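Long-range contacts in endosialidase (Enterobacteria phage phi92, PDB 4HIZ), which cleaves polysialic acid internally as a trimeric phage enzyme, and probably acts on both alpha-2,8 and alpha-2,9 linkages: residues 183-194 with 253-264; 271-279 with 330-338. All coordinates share one frame; numbering follows the deposited sequence. Where two conformers were deposited one is given.

Contact 1: residues 183-194 with 253-264; sequences PYYRRPTGGITI and IDNTGTTWHFGT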
loop_
_atom_site.group_PDB
_atom_site.type_symbol
_atom_site.label_atom_id
_atom_site.label_comp_id
_atom_site.label_asym_id
_atom_site.label_seq_id
_atom_site.Cartn_x
_atom_site.Cartn_y
_atom_site.Cartn_z
ATOM N N PRO A 183 -25.796 -9.701 -0.521
ATOM C CA PRO A 183 -24.959 -10.855 -0.187
ATOM C C PRO A 183 -25.341 -11.327 1.211
ATOM O O PRO A 183 -25.276 -10.551 2.167
ATOM C CB PRO A 183 -23.526 -10.258 -0.199
ATOM C CG PRO A 183 -23.707 -8.788 -0.101
ATOM C CD PRO A 183 -25.064 -8.413 -0.495
ATOM N N TYR A 184 -25.769 -12.581 1.352
ATOM C CA TYR A 184 -26.170 -13.061 2.669
ATOM C C TYR A 184 -26.012 -14.548 2.751
ATOM O O TYR A 184 -25.891 -15.235 1.708
ATOM C CB TYR A 184 -27.600 -12.603 3.069
ATOM C CG TYR A 184 -28.807 -13.228 2.341
ATOM C CD1 TYR A 184 -29.161 -14.561 2.570
ATOM C CD2 TYR A 184 -29.615 -12.460 1.500
ATOM C CE1 TYR A 184 -30.271 -15.109 1.971
ATOM C CE2 TYR A 184 -30.745 -13.006 0.898
ATOM C CZ TYR A 184 -31.041 -14.344 1.125
ATOM O OH TYR A 184 -32.160 -14.938 0.536
ATOM N N TYR A 185 -25.995 -15.038 3.990
ATOM C CA TYR A 185 -25.801 -16.457 4.293
ATOM C C TYR A 185 -26.938 -16.903 5.219
ATOM O O TYR A 185 -27.378 -16.138 6.091
ATOM C CB TYR A 185 -24.452 -16.592 5.062
ATOM C CG TYR A 185 -24.297 -17.908 5.752
ATOM C CD1 TYR A 185 -24.092 -19.075 5.018
ATOM C CD2 TYR A 185 -24.367 -18.002 7.145
ATOM C CE1 TYR A 185 -23.949 -20.310 5.663
ATOM C CE2 TYR A 185 -24.250 -19.251 7.796
ATOM C CZ TYR A 185 -24.030 -20.384 7.052
ATOM O OH TYR A 185 -23.898 -21.605 7.698
ATOM N N ARG A 186 -27.426 -18.128 5.037
ATOM C CA ARG A 186 -28.416 -18.702 5.953
ATOM C C ARG A 186 -28.013 -20.132 6.245
ATOM O O ARG A 186 -27.403 -20.804 5.378
ATOM C CB ARG A 186 -29.801 -18.774 5.272
ATOM C CG ARG A 186 -30.318 -17.458 4.770
ATOM C CD ARG A 186 -30.915 -16.618 5.891
ATOM N NE ARG A 186 -31.648 -15.471 5.319
ATOM C CZ ARG A 186 -32.939 -15.477 4.937
ATOM N NH1 ARG A 186 -33.719 -16.549 5.097
ATOM N NH2 ARG A 186 -33.485 -14.371 4.403
ATOM N N ARG A 187 -28.371 -20.614 7.438
ATOM C CA ARG A 187 -28.182 -22.011 7.800
ATOM C C ARG A 187 -29.531 -22.617 8.208
ATOM O O ARG A 187 -29.848 -22.700 9.393
ATOM C CB ARG A 187 -27.204 -22.082 8.956
ATOM C CG ARG A 187 -26.741 -23.499 9.275
ATOM C CD ARG A 187 -25.786 -23.472 10.392
ATOM N NE ARG A 187 -25.516 -24.822 10.880
ATOM C CZ ARG A 187 -25.922 -25.294 12.062
ATOM N NH1 ARG A 187 -25.615 -26.525 12.412
ATOM N NH2 ARG A 187 -26.627 -24.541 12.899
ATOM N N PRO A 188 -30.351 -23.013 7.219
ATOM C CA PRO A 188 -31.713 -23.454 7.509
ATOM C C PRO A 188 -31.754 -24.924 7.854
ATOM O O PRO A 188 -30.766 -25.628 7.674
ATOM C CB PRO A 188 -32.466 -23.203 6.175
ATOM C CG PRO A 188 -31.445 -22.505 5.256
ATOM C CD PRO A 188 -30.112 -22.921 5.773
ATOM N N THR A 189 -32.899 -25.376 8.356
ATOM C CA THR A 189 -33.145 -26.801 8.519
ATOM C C THR A 189 -34.387 -27.191 7.720
ATOM O O THR A 189 -35.429 -26.557 7.842
ATOM C CB THR A 189 -33.338 -27.142 10.009
ATOM O OG1 THR A 189 -32.163 -26.763 10.768
ATOM C CG2 THR A 189 -33.642 -28.639 10.198
ATOM N N GLY A 190 -34.263 -28.223 6.885
ATOM C CA GLY A 190 -35.386 -28.681 6.071
ATOM C C GLY A 190 -35.776 -27.681 5.004
ATOM O O GLY A 190 -35.012 -26.763 4.641
ATOM N N GLY A 191 -36.975 -27.862 4.471
ATOM C CA GLY A 191 -37.504 -26.938 3.489
ATOM C C GLY A 191 -37.225 -27.191 2.022
ATOM O O GLY A 191 -37.675 -26.397 1.174
ATOM N N ILE A 192 -36.486 -28.252 1.699
ATOM C CA ILE A 192 -36.223 -28.557 0.286
ATOM C C ILE A 192 -36.959 -29.817 -0.131
ATOM O O ILE A 192 -36.723 -30.894 0.451
ATOM C CB ILE A 192 -34.736 -28.735 -0.001
ATOM C CG1 ILE A 192 -33.969 -27.455 0.408
ATOM C CG2 ILE A 192 -34.532 -29.060 -1.492
ATOM C CD1 ILE A 192 -32.417 -27.552 0.203
ATOM N N THR A 193 -37.844 -29.699 -1.127
ATOM C CA THR A 193 -38.618 -30.866 -1.580
ATOM C C THR A 193 -38.548 -30.997 -3.097
ATOM O O THR A 193 -38.569 -29.981 -3.830
ATOM C CB THR A 193 -40.089 -30.778 -1.167
ATOM O OG1 THR A 193 -40.620 -29.512 -1.548
ATOM C CG2 THR A 193 -40.243 -30.966 0.342
ATOM N N ILE A 194 -38.464 -32.243 -3.559
ATOM C CA ILE A 194 -38.496 -32.558 -4.990
ATOM C C ILE A 194 -39.360 -33.787 -5.206
ATOM O O ILE A 194 -39.146 -34.793 -4.532
ATOM C CB ILE A 194 -37.090 -32.895 -5.511
ATOM C CG1 ILE A 194 -36.087 -31.825 -5.038
ATOM C CG2 ILE A 194 -37.095 -32.944 -7.059
ATOM C CD1 ILE A 194 -34.634 -32.209 -5.196
ATOM N N ILE A 253 -37.932 -36.524 -2.657
ATOM C CA ILE A 253 -36.899 -36.011 -1.765
ATOM C C ILE A 253 -37.511 -34.960 -0.867
ATOM O O ILE A 253 -38.249 -34.085 -1.332
ATOM C CB ILE A 253 -35.784 -35.419 -2.613
ATOM C CG1 ILE A 253 -35.021 -36.559 -3.304
ATOM C CG2 ILE A 253 -34.850 -34.551 -1.753
ATOM C CD1 ILE A 253 -34.141 -36.070 -4.451
ATOM N N ASP A 254 -37.212 -35.040 0.423
ATOM C CA ASP A 254 -37.625 -34.014 1.386
ATOM C C ASP A 254 -36.558 -33.985 2.451
ATOM O O ASP A 254 -36.374 -34.983 3.184
ATOM C CB ASP A 254 -38.982 -34.408 2.008
ATOM C CG ASP A 254 -39.516 -33.359 3.008
ATOM O OD1 ASP A 254 -38.725 -32.574 3.589
ATOM O OD2 ASP A 254 -40.744 -33.325 3.234
ATOM N N ASN A 255 -35.833 -32.868 2.557
ATOM C CA ASN A 255 -34.699 -32.859 3.475
ATOM C C ASN A 255 -35.060 -32.425 4.887
ATOM O O ASN A 255 -34.202 -31.934 5.633
ATOM C CB ASN A 255 -33.561 -31.983 2.943
ATOM C CG ASN A 255 -33.858 -30.483 3.081
ATOM O OD1 ASN A 255 -35.021 -30.082 3.234
ATOM N ND2 ASN A 255 -32.796 -29.648 3.033
ATOM N N THR A 256 -36.319 -32.620 5.267
ATOM C CA THR A 256 -36.751 -32.302 6.622
ATOM C C THR A 256 -35.737 -32.875 7.664
ATOM O O THR A 256 -35.277 -34.015 7.534
ATOM C CB THR A 256 -38.197 -32.847 6.844
ATOM O OG1 THR A 256 -38.619 -32.572 8.178
ATOM C CG2 THR A 256 -38.234 -34.323 6.628
ATOM N N GLY A 257 -35.356 -32.065 8.648
ATOM C CA GLY A 257 -34.399 -32.487 9.669
ATOM C C GLY A 257 -32.930 -32.257 9.328
ATOM O O GLY A 257 -32.058 -32.328 10.197
ATOM N N THR A 258 -32.639 -31.971 8.066
ATOM C CA THR A 258 -31.259 -31.717 7.655
ATOM C C THR A 258 -30.958 -30.225 7.770
ATOM O O THR A 258 -31.711 -29.394 7.259
ATOM C CB THR A 258 -31.036 -32.162 6.201
ATOM O OG1 THR A 258 -31.218 -33.586 6.101
ATOM C CG2 THR A 258 -29.636 -31.747 5.699
ATOM N N THR A 259 -29.834 -29.906 8.424
ATOM C CA THR A 259 -29.371 -28.526 8.505
ATOM C C THR A 259 -28.381 -28.293 7.367
ATOM O O THR A 259 -27.491 -29.098 7.151
ATOM C CB THR A 259 -28.756 -28.227 9.898
ATOM O OG1 THR A 259 -29.744 -28.500 10.904
ATOM C CG2 THR A 259 -28.378 -26.759 10.005
ATOM N N TRP A 260 -28.596 -27.232 6.589
ATOM C CA TRP A 260 -27.801 -27.019 5.377
ATOM C C TRP A 260 -27.345 -25.559 5.277
ATOM O O TRP A 260 -27.538 -24.787 6.214
ATOM C CB TRP A 260 -28.623 -27.460 4.135
ATOM C CG TRP A 260 -30.046 -26.897 4.039
ATOM C CD1 TRP A 260 -31.158 -27.336 4.733
ATOM C CD2 TRP A 260 -30.514 -25.855 3.156
ATOM N NE1 TRP A 260 -32.279 -26.621 4.346
ATOM C CE2 TRP A 260 -31.910 -25.700 3.392
ATOM C CE3 TRP A 260 -29.888 -25.026 2.203
ATOM C CZ2 TRP A 260 -32.679 -24.778 2.713
ATOM C CZ3 TRP A 260 -30.656 -24.091 1.530
ATOM C CH2 TRP A 260 -32.042 -23.965 1.794
ATOM N N HIS A 261 -26.743 -25.209 4.148
ATOM C CA HIS A 261 -26.125 -23.889 4.006
ATOM C C HIS A 261 -26.572 -23.246 2.713
ATOM O O HIS A 261 -26.596 -23.902 1.665
ATOM C CB HIS A 261 -24.594 -24.025 3.947
ATOM C CG HIS A 261 -24.004 -24.656 5.163
ATOM N ND1 HIS A 261 -23.902 -23.992 6.369
ATOM C CD2 HIS A 261 -23.530 -25.910 5.376
ATOM C CE1 HIS A 261 -23.371 -24.808 7.270
ATOM N NE2 HIS A 261 -23.127 -25.976 6.691
ATOM N N PHE A 262 -26.893 -21.962 2.785
ATOM C CA PHE A 262 -27.317 -21.202 1.616
ATOM C C PHE A 262 -26.589 -19.870 1.561
ATOM O O PHE A 262 -26.442 -19.202 2.588
ATOM C CB PHE A 262 -28.830 -20.934 1.731
ATOM C CG PHE A 262 -29.392 -20.119 0.587
ATOM C CD1 PHE A 262 -29.735 -20.729 -0.620
ATOM C CD2 PHE A 262 -29.533 -18.746 0.708
ATOM C CE1 PHE A 262 -30.245 -19.979 -1.680
ATOM C CE2 PHE A 262 -30.025 -17.973 -0.366
ATOM C CZ PHE A 262 -30.388 -18.601 -1.549
ATOM N N GLY A 263 -26.168 -19.470 0.355
ATOM C CA GLY A 263 -25.641 -18.118 0.181
ATOM C C GLY A 263 -26.164 -17.529 -1.119
ATOM O O GLY A 263 -26.320 -18.243 -2.124
ATOM N N THR A 264 -26.448 -16.227 -1.110
ATOM C CA THR A 264 -26.663 -15.580 -2.381
ATOM C C THR A 264 -25.301 -15.352 -3.050
ATOM O O THR A 264 -24.238 -15.437 -2.395
ATOM C CB THR A 264 -27.334 -14.224 -2.213
ATOM O OG1 THR A 264 -26.512 -13.411 -1.379
ATOM C CG2 THR A 264 -28.722 -14.399 -1.558
HETATM O O HOH W 1 -38.930 -30.083 4.418
#

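Contact 2: residues 271-279 with 330-338; sequences WEITELPDV and DPSSFTRRT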
loop_
_atom_site.group_PDB
_atom_site.type_symbol
_atom_site.label_atom_id
_atom_site.label_comp_id
_atom_site.label_asym_id
_atom_site.label_seq_id
_atom_site.Cartn_x
_atom_site.Cartn_y
_atom_site.Cartn_z
ATOM N N TRP A 271 -28.469 -7.200 -12.314
ATOM C CA TRP A 271 -29.236 -6.124 -11.709
ATOM C C TRP A 271 -30.640 -6.128 -12.331
ATOM O O TRP A 271 -30.778 -6.258 -13.531
ATOM C CB TRP A 271 -28.580 -4.792 -12.014
ATOM C CG TRP A 271 -27.271 -4.513 -11.311
ATOM C CD1 TRP A 271 -26.019 -4.611 -11.846
ATOM C CD2 TRP A 271 -27.107 -3.996 -9.984
ATOM N NE1 TRP A 271 -25.064 -4.205 -10.911
ATOM C CE2 TRP A 271 -25.718 -3.792 -9.778
ATOM C CE3 TRP A 271 -28.004 -3.649 -8.959
ATOM C CZ2 TRP A 271 -25.206 -3.300 -8.578
ATOM C CZ3 TRP A 271 -27.501 -3.140 -7.777
ATOM C CH2 TRP A 271 -26.105 -2.963 -7.596
ATOM N N GLU A 272 -31.646 -5.990 -11.497
ATOM C CA GLU A 272 -32.976 -5.614 -12.022
ATOM C C GLU A 272 -32.926 -4.119 -12.219
ATOM O O GLU A 272 -32.578 -3.404 -11.294
ATOM C CB GLU A 272 -34.033 -5.949 -10.992
ATOM C CG GLU A 272 -35.414 -5.451 -11.451
ATOM C CD GLU A 272 -36.408 -5.415 -10.302
ATOM O OE1 GLU A 272 -36.147 -4.726 -9.265
ATOM O OE2 GLU A 272 -37.421 -6.118 -10.424
ATOM N N ILE A 273 -33.243 -3.644 -13.422
ATOM C CA ILE A 273 -33.099 -2.218 -13.760
ATOM C C ILE A 273 -34.433 -1.746 -14.344
ATOM O O ILE A 273 -34.900 -2.265 -15.367
ATOM C CB ILE A 273 -31.972 -2.023 -14.784
ATOM C CG1 ILE A 273 -30.627 -2.384 -14.115
ATOM C CG2 ILE A 273 -31.945 -0.599 -15.338
ATOM C CD1 ILE A 273 -29.464 -2.280 -15.081
ATOM N N THR A 274 -35.058 -0.800 -13.659
ATOM C CA THR A 274 -36.399 -0.342 -14.025
ATOM C C THR A 274 -36.393 1.163 -14.204
ATOM O O THR A 274 -36.058 1.882 -13.266
ATOM C CB THR A 274 -37.402 -0.694 -12.904
ATOM O OG1 THR A 274 -37.354 -2.110 -12.630
ATOM C CG2 THR A 274 -38.824 -0.297 -13.317
ATOM N N GLU A 275 -36.834 1.647 -15.367
ATOM C CA GLU A 275 -36.905 3.088 -15.581
ATOM C C GLU A 275 -38.005 3.689 -14.703
ATOM O O GLU A 275 -39.103 3.091 -14.569
ATOM C CB GLU A 275 -37.177 3.404 -17.055
ATOM C CG GLU A 275 -37.065 4.874 -17.377
ATOM C CD GLU A 275 -37.103 5.139 -18.869
ATOM O OE1 GLU A 275 -37.378 4.195 -19.641
ATOM O OE2 GLU A 275 -36.849 6.288 -19.276
ATOM N N LEU A 276 -37.716 4.849 -14.094
ATOM C CA LEU A 276 -38.711 5.541 -13.264
ATOM C C LEU A 276 -39.355 6.644 -14.104
ATOM O O LEU A 276 -38.728 7.657 -14.400
ATOM C CB LEU A 276 -38.036 6.139 -12.016
ATOM C CG LEU A 276 -37.351 5.103 -11.090
ATOM C CD1 LEU A 276 -36.681 5.764 -9.865
ATOM C CD2 LEU A 276 -38.369 4.033 -10.612
ATOM N N PRO A 277 -40.628 6.456 -14.503
ATOM C CA PRO A 277 -41.192 7.457 -15.418
ATOM C C PRO A 277 -41.210 8.858 -14.858
ATOM O O PRO A 277 -41.582 9.059 -13.706
ATOM C CB PRO A 277 -42.627 6.967 -15.616
ATOM C CG PRO A 277 -42.565 5.499 -15.425
ATOM C CD PRO A 277 -41.516 5.292 -14.320
ATOM N N ASP A 278 -40.787 9.807 -15.694
ATOM C CA ASP A 278 -40.798 11.251 -15.391
ATOM C C ASP A 278 -39.821 11.693 -14.306
ATOM O O ASP A 278 -39.893 12.839 -13.851
ATOM C CB ASP A 278 -42.209 11.760 -15.055
ATOM C CG ASP A 278 -43.135 11.786 -16.265
ATOM O OD1 ASP A 278 -42.667 12.028 -17.406
ATOM O OD2 ASP A 278 -44.348 11.570 -16.059
ATOM N N VAL A 279 -38.903 10.814 -13.889
ATOM C CA VAL A 279 -37.875 11.243 -12.943
ATOM C C VAL A 279 -36.695 11.728 -13.774
ATOM O O VAL A 279 -35.855 10.943 -14.192
ATOM C CB VAL A 279 -37.503 10.113 -11.992
ATOM C CG1 VAL A 279 -36.413 10.603 -11.001
ATOM C CG2 VAL A 279 -38.775 9.665 -11.257
ATOM N N ASP A 330 -43.741 -4.140 -8.169
ATOM C CA ASP A 330 -43.990 -2.994 -9.042
ATOM C C ASP A 330 -42.948 -1.924 -8.889
ATOM O O ASP A 330 -43.247 -0.838 -8.381
ATOM C CB ASP A 330 -45.368 -2.362 -8.732
ATOM C CG ASP A 330 -46.515 -3.291 -9.037
ATOM O OD1 ASP A 330 -46.842 -3.445 -10.235
ATOM O OD2 ASP A 330 -47.097 -3.842 -8.076
ATOM N N PRO A 331 -41.733 -2.216 -9.346
ATOM C CA PRO A 331 -40.620 -1.273 -9.112
ATOM C C PRO A 331 -40.823 0.052 -9.819
ATOM O O PRO A 331 -40.254 1.022 -9.377
ATOM C CB PRO A 331 -39.377 -2.022 -9.658
ATOM C CG PRO A 331 -39.954 -3.102 -10.581
ATOM C CD PRO A 331 -41.302 -3.466 -10.001
ATOM N N SER A 332 -41.641 0.124 -10.864
ATOM C CA SER A 332 -41.814 1.410 -11.536
ATOM C C SER A 332 -42.931 2.280 -10.936
ATOM O O SER A 332 -43.137 3.410 -11.391
ATOM C CB SER A 332 -42.094 1.202 -13.030
ATOM O OG SER A 332 -43.421 0.710 -13.216
ATOM N N SER A 333 -43.645 1.762 -9.938
ATOM C CA SER A 333 -44.826 2.435 -9.392
ATOM C C SER A 333 -44.553 3.233 -8.111
ATOM O O SER A 333 -44.226 2.656 -7.067
ATOM C CB SER A 333 -45.885 1.392 -9.082
ATOM O OG SER A 333 -47.076 2.034 -8.648
ATOM N N PHE A 334 -44.688 4.549 -8.185
ATOM C CA PHE A 334 -44.474 5.389 -7.018
ATOM C C PHE A 334 -45.338 6.612 -7.102
ATOM O O PHE A 334 -45.867 6.951 -8.180
ATOM C CB PHE A 334 -42.969 5.827 -6.898
ATOM C CG PHE A 334 -42.477 6.551 -8.111
ATOM C CD1 PHE A 334 -41.967 5.853 -9.195
ATOM C CD2 PHE A 334 -42.604 7.942 -8.204
ATOM C CE1 PHE A 334 -41.558 6.524 -10.341
ATOM C CE2 PHE A 334 -42.171 8.628 -9.343
ATOM C CZ PHE A 334 -41.655 7.923 -10.411
ATOM N N THR A 335 -45.516 7.269 -5.970
ATOM C CA THR A 335 -46.254 8.542 -5.984
ATOM C C THR A 335 -45.417 9.613 -5.332
ATOM O O THR A 335 -44.646 9.354 -4.415
ATOM C CB THR A 335 -47.590 8.489 -5.222
ATOM O OG1 THR A 335 -47.360 7.926 -3.923
ATOM C CG2 THR A 335 -48.633 7.680 -5.988
ATOM N N ARG A 336 -45.562 10.840 -5.831
ATOM C CA ARG A 336 -44.841 11.980 -5.278
ATOM C C ARG A 336 -45.663 12.569 -4.142
ATOM O O ARG A 336 -46.871 12.883 -4.317
ATOM C CB ARG A 336 -44.631 13.042 -6.351
ATOM C CG ARG A 336 -43.850 12.563 -7.565
ATOM C CD ARG A 336 -43.508 13.756 -8.465
ATOM N NE ARG A 336 -42.902 13.299 -9.713
ATOM C CZ ARG A 336 -42.006 13.990 -10.396
ATOM N NH1 ARG A 336 -41.622 15.183 -9.954
ATOM N NH2 ARG A 336 -41.523 13.497 -11.534
ATOM N N ARG A 337 -45.043 12.718 -2.981
ATOM C CA ARG A 337 -45.689 13.337 -1.827
ATOM C C ARG A 337 -44.831 14.488 -1.348
ATOM O O ARG A 337 -43.684 14.267 -0.921
ATOM C CB ARG A 337 -45.893 12.293 -0.728
ATOM C CG ARG A 337 -46.896 11.182 -1.179
ATOM C CD ARG A 337 -46.994 10.037 -0.216
ATOM N NE ARG A 337 -47.970 9.063 -0.736
ATOM C CZ ARG A 337 -48.424 8.022 -0.067
ATOM N NH1 ARG A 337 -48.019 7.804 1.166
ATOM N NH2 ARG A 337 -49.322 7.220 -0.633
ATOM N N THR A 338 -45.348 15.703 -1.432
ATOM C CA THR A 338 -44.486 16.884 -1.203
ATOM C C THR A 338 -44.763 17.575 0.125
ATOM O O THR A 338 -45.865 17.454 0.698
ATOM C CB THR A 338 -44.651 17.937 -2.329
ATOM O OG1 THR A 338 -46.023 18.327 -2.429
ATOM C CG2 THR A 338 -44.198 17.356 -3.674
HETATM O O HOH W 2 -42.753 10.879 -12.021
#

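Contact 1: residues 183-194 with 253-264
The indole of Trp-260 lies between two aliphatic groups of segment 183-194. Pro-188 CG sits over one face of the six-membered ring, and Ile-192 CD1 lies 3.7 Å from the centroid of that ring on the opposite face. At the indole edge, Trp-260 NE1 gives a hydrogen bond of 2.8 Å to Gly-190 O, which lies 8° out of the ring plane. This bond and the two packed faces together hold the buried ring in its rotation. With Tyr-184 CG between the backbone N and the carbonyl carbon, chi1 71°, the ring lies across Thr-264 CG2, which is over one face and 3.6 Å from the ring centroid. The Tyr-184 hydroxyl is hydrogen-bonded to His-208 O. The rings of Tyr-185 and His-261 meet rim to rim, joined by a 2.7 Å hydrogen bond between Tyr-185 OH and His-261 ND1.

The segments form two short antiparallel ladders. Arg-186 pairs with Phe-262 in one, and Ile-194 with Ile-253 in the other. A single bridge between Thr-189 and Thr-259 joins the loops between them. Together they belong to a small antiparallel beta domain, with strands 185-186 and 253-254 at the two ends of its strand order. It is inserted in the catalytic propeller region. Its strand 215-219 and the loop after it supply glycan-pocket residues, including Phe-218, which meets Phe-262 edge-to-face.

Between the ladders, Asn-255 OD1 takes the place of a backbone acceptor. It accepts from Ile-192 N at 2.8 Å, with the donor 40° out of the amide plane, and Asn-255 ND2 is bound by Ser-221 O. Asp-254 OD1 forms an Asx turn with Thr-256 N. A water links this same oxygen to Gly-191 N. His-466 and Tyr-429 of a neighbouring subunit pack against Tyr-185.

Contact 2: residues 271-279 with 330-338
This is a surface contact, largely apolar, between two neighbouring four-stranded sheets of the catalytic propeller domain. Segment 271-279 carries the last strand of one sheet, and segment 330-338 leads into the last strand of the next. The backbones do not pair.

Phe-334 carries one half of the contact. A chi1 of 57° brings its ring in among Leu-276, Pro-277 and Val-279. Val-279 CG2 lies 3.5 Å from Phe-334 CZ. Leu-276 CB lies 3.9 Å from Phe-334 CE1. Pro-277 O meets the ring at its edge. Phe-324 of strand 318-324 adds another ring beside Phe-334.

The other half is built on Pro-331 and Ser-332. Thr-274 divides its branches between them: OG1 is 3.5 Å from Pro-331 CG, and CG2 is 3.6 Å from Ser-332 CB. The carboxylate of Glu-272 passes near the proline ring but is held by Lys-211 and Ser-179.

At the far end, the extended chain of Arg-336 brings NH2 within 2.9 Å of Asp-278 O. Arg-336 NH2 donates to Leu-287 O and to a water. The water donates to Pro-277 O at 2.7 Å. The edge of the guanidinium faces the type II turn of residues 276-279.

Ile-273, on the same strand as Thr-274, belongs to a glycan pocket. Successive four-stranded antiparallel sheets of this kind are the blades of the sialidase beta-propeller. The contact joins the outermost strand and following turn of one blade to the segment leading into the outermost strand of the next.

How the contacts relate
Both contacts fall within the catalytic region and come in series along the chain. Strand 261-264 of contact 1 is followed by strand 272-275 of contact 2. They share no element, and their centres are about 34 Å apart. Contact 1 is partly buried and joins strands within one sheet, so backbone hydrogen bonds dominate and aromatic side chains fill in around them. Contact 2 lies at the surface between two sheets. It rests on apolar side chains, with no backbone ladder. Each contact also has one bridging water. A second subunit reaches contact 1, whereas no other protein chain touches contact 2. Each lies near bound sugar.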